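PDB 7F3H: bifunctional cytochrome P450/NADPH--P450 reductase from Deinococcus aerius, which probably hydroxylates organic substrates at a haem-bound iron, using electrons that its fused reductase takes from NADPH. Local coordinates for residues L301-P307 against L420-Q424. Sequence-based numbering, arbitrary orientation.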
ATOM      1  N   LEU A 301      16.385  13.081 -18.508  1.00 37.46           N
ATOM      2  CA  LEU A 301      16.941  14.086 -17.597  1.00 32.73           C
ATOM      3  C   LEU A 301      18.455  14.175 -17.686  1.00 36.03           C
ATOM      4  O   LEU A 301      19.162  13.808 -16.736  1.00 37.42           O
ATOM      5  CB  LEU A 301      16.551  13.789 -16.153  1.00 34.75           C
ATOM      6  CG  LEU A 301      15.080  13.917 -15.763  1.00 42.90           C
ATOM      7  CD1 LEU A 301      14.959  13.508 -14.300  1.00 38.94           C
ATOM      8  CD2 LEU A 301      14.520  15.335 -16.010  1.00 37.66           C
ATOM      9  N   PRO A 302      18.996  14.677 -18.790  1.00 38.99           N
ATOM     10  CA  PRO A 302      20.455  14.836 -18.857  1.00 37.66           C
ATOM     11  C   PRO A 302      20.920  15.888 -17.859  1.00 36.18           C
ATOM     12  O   PRO A 302      20.163  16.785 -17.468  1.00 31.35           O
ATOM     13  CB  PRO A 302      20.708  15.276 -20.304  1.00 29.96           C
ATOM     14  CG  PRO A 302      19.391  15.914 -20.747  1.00 32.04           C
ATOM     15  CD  PRO A 302      18.303  15.214 -19.982  1.00 38.60           C
ATOM     16  N   GLY A 303      22.188  15.762 -17.451  1.00 35.23           N
ATOM     17  CA  GLY A 303      22.769  16.657 -16.468  1.00 28.55           C
ATOM     18  C   GLY A 303      21.916  16.693 -15.228  1.00 35.84           C
ATOM     19  O   GLY A 303      21.379  15.669 -14.788  1.00 32.68           O
ATOM     20  N   ASP A 304      21.752  17.887 -14.660  1.00 39.14           N
ATOM     21  CA  ASP A 304      21.011  18.010 -13.415  1.00 36.15           C
ATOM     22  C   ASP A 304      19.620  18.557 -13.675  1.00 38.38           C
ATOM     23  O   ASP A 304      18.974  19.085 -12.764  1.00 38.02           O
ATOM     24  CB  ASP A 304      21.771  18.892 -12.419  1.00 35.99           C
ATOM     25  CG  ASP A 304      22.071  20.282 -12.964  1.00 46.13           C
ATOM     26  OD1 ASP A 304      21.635  20.587 -14.098  1.00 49.02           O
ATOM     27  OD2 ASP A 304      22.728  21.084 -12.255  1.00 48.04           O
ATOM     28  N   ALA A 305      19.092  18.284 -14.874  1.00 37.25           N
ATOM     29  CA  ALA A 305      17.757  18.729 -15.241  1.00 31.16           C
ATOM     30  C   ALA A 305      16.726  18.292 -14.215  1.00 32.58           C
ATOM     31  O   ALA A 305      16.746  17.162 -13.724  1.00 37.65           O
ATOM     32  CB  ALA A 305      17.383  18.179 -16.615  1.00 33.16           C
ATOM     33  N   VAL A 306      15.817  19.203 -13.911  1.00 33.68           N
ATOM     34  CA  VAL A 306      14.759  18.987 -12.933  1.00 31.41           C
ATOM     35  C   VAL A 306      13.512  18.576 -13.710  1.00 34.82           C
ATOM     36  O   VAL A 306      13.124  19.285 -14.643  1.00 34.63           O
ATOM     37  CB  VAL A 306      14.501  20.270 -12.111  1.00 30.53           C
ATOM     38  CG1 VAL A 306      13.358  20.111 -11.169  1.00 32.09           C
ATOM     39  CG2 VAL A 306      15.750  20.701 -11.354  1.00 31.44           C
ATOM     40  N   PRO A 307      12.874  17.464 -13.373  1.00 34.33           N
ATOM     41  CA  PRO A 307      11.715  17.015 -14.144  1.00 30.19           C
ATOM     42  C   PRO A 307      10.495  17.886 -13.868  1.00 34.31           C
ATOM     43  O   PRO A 307      10.434  18.639 -12.887  1.00 24.74           O
ATOM     44  CB  PRO A 307      11.493  15.572 -13.661  1.00 36.81           C
ATOM     45  CG  PRO A 307      12.104  15.517 -12.272  1.00 33.66           C
ATOM     46  CD  PRO A 307      13.244  16.524 -12.288  1.00 35.11           C
ATOM     47  N   LEU A 420      12.907   8.122 -10.594  1.00 28.11           N
ATOM     48  CA  LEU A 420      13.524   8.973 -11.599  1.00 29.84           C
ATOM     49  C   LEU A 420      14.645   9.812 -11.001  1.00 28.41           C
ATOM     50  O   LEU A 420      15.777   9.814 -11.501  1.00 28.53           O
ATOM     51  CB  LEU A 420      12.442   9.873 -12.215  1.00 35.67           C
ATOM     52  CG  LEU A 420      12.857  10.893 -13.273  1.00 30.05           C
ATOM     53  CD1 LEU A 420      13.514  10.179 -14.449  1.00 27.48           C
ATOM     54  CD2 LEU A 420      11.663  11.691 -13.700  1.00 29.44           C
ATOM     55  N   LEU A 421      14.360  10.498  -9.893  1.00 26.14           N
ATOM     56  CA  LEU A 421      15.379  11.369  -9.322  1.00 26.70           C
ATOM     57  C   LEU A 421      16.531  10.562  -8.721  1.00 27.20           C
ATOM     58  O   LEU A 421      17.708  10.891  -8.931  1.00 30.32           O
ATOM     59  CB  LEU A 421      14.737  12.279  -8.279  1.00 30.35           C
ATOM     60  CG  LEU A 421      13.890  13.471  -8.749  1.00 30.78           C
ATOM     61  CD1 LEU A 421      13.372  14.259  -7.531  1.00 31.16           C
ATOM     62  CD2 LEU A 421      14.653  14.387  -9.720  1.00 23.89           C
ATOM     63  N   ILE A 422      16.212   9.466  -8.026  1.00 28.27           N
ATOM     64  CA  ILE A 422      17.234   8.629  -7.398  1.00 27.79           C
ATOM     65  C   ILE A 422      18.202   8.099  -8.443  1.00 29.83           C
ATOM     66  O   ILE A 422      19.427   8.183  -8.285  1.00 25.33           O
ATOM     67  CB  ILE A 422      16.568   7.486  -6.610  1.00 27.06           C
ATOM     68  CG1 ILE A 422      15.991   8.040  -5.310  1.00 25.02           C
ATOM     69  CG2 ILE A 422      17.557   6.301  -6.329  1.00 23.00           C
ATOM     70  CD1 ILE A 422      15.090   7.067  -4.612  1.00 26.80           C
ATOM     71  N   LEU A 423      17.664   7.556  -9.538  1.00 28.53           N
ATOM     72  CA  LEU A 423      18.520   6.959 -10.544  1.00 28.25           C
ATOM     73  C   LEU A 423      19.226   8.035 -11.349  1.00 30.50           C
ATOM     74  O   LEU A 423      20.331   7.798 -11.851  1.00 27.58           O
ATOM     75  CB  LEU A 423      17.714   6.018 -11.439  1.00 30.65           C
ATOM     76  CG  LEU A 423      17.117   4.741 -10.805  1.00 28.95           C
ATOM     77  CD1 LEU A 423      16.448   3.915 -11.879  1.00 25.77           C
ATOM     78  CD2 LEU A 423      18.131   3.875 -10.055  1.00 21.69           C
ATOM     79  N   GLN A 424      18.649   9.240 -11.416  1.00 31.61           N
ATOM     80  CA  GLN A 424      19.389  10.347 -12.000  1.00 35.01           C
ATOM     81  C   GLN A 424      20.678  10.609 -11.231  1.00 33.52           C
ATOM     82  O   GLN A 424      21.753  10.733 -11.830  1.00 32.60           O
ATOM     83  CB  GLN A 424      18.523  11.606 -12.058  1.00 33.37           C
ATOM     84  CG  GLN A 424      19.239  12.732 -12.830  1.00 29.09           C
ATOM     85  CD  GLN A 424      18.646  14.111 -12.620  1.00 33.27           C
ATOM     86  OE1 GLN A 424      17.818  14.356 -11.721  1.00 32.09           O
ATOM     87  NE2 GLN A 424      19.056  15.028 -13.471  1.00 34.30           N
TER
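The type II' beta turn from Pro302 to Ala305, in the loop between helices 287-300 and 309-313 of the cytochrome P450 fold, receives the side chain of Gln424 from near the end of helix 408-425. The side chain runs out extended, with CG anti to the backbone N (chi1 -173°), and this carries its amide in among the loop carbonyls. NE2 gives a hydrogen bond to Gly303 O at 2.7 Å and another to Ala305 O at 3.2 Å. Both are bent, and each acceptor lies over 20° out of the amide plane. Beside the amide, toward Leu420 and Leu421, the contact is apolar. Leu301 CD1 meets Leu420 CG at 3.5 Å, the two side chains crossing at about a right angle. The ring of Pro307 sits against Leu420 and Leu421, with CD 3.6 Å from Leu421 CD2 and CB 3.9 Å from Leu420 CD2. Arg461 also hydrogen-bonds Gly303 O, and Leu301 O as well. A leucine in place of Gln424 would probably leave Gly303 O with Arg461 but cost Ala305 O this donor and the turn its polar link to the helix. One buried amide nitrogen thus ties two carbonyls of the loop to the helix, next to an apolar patch.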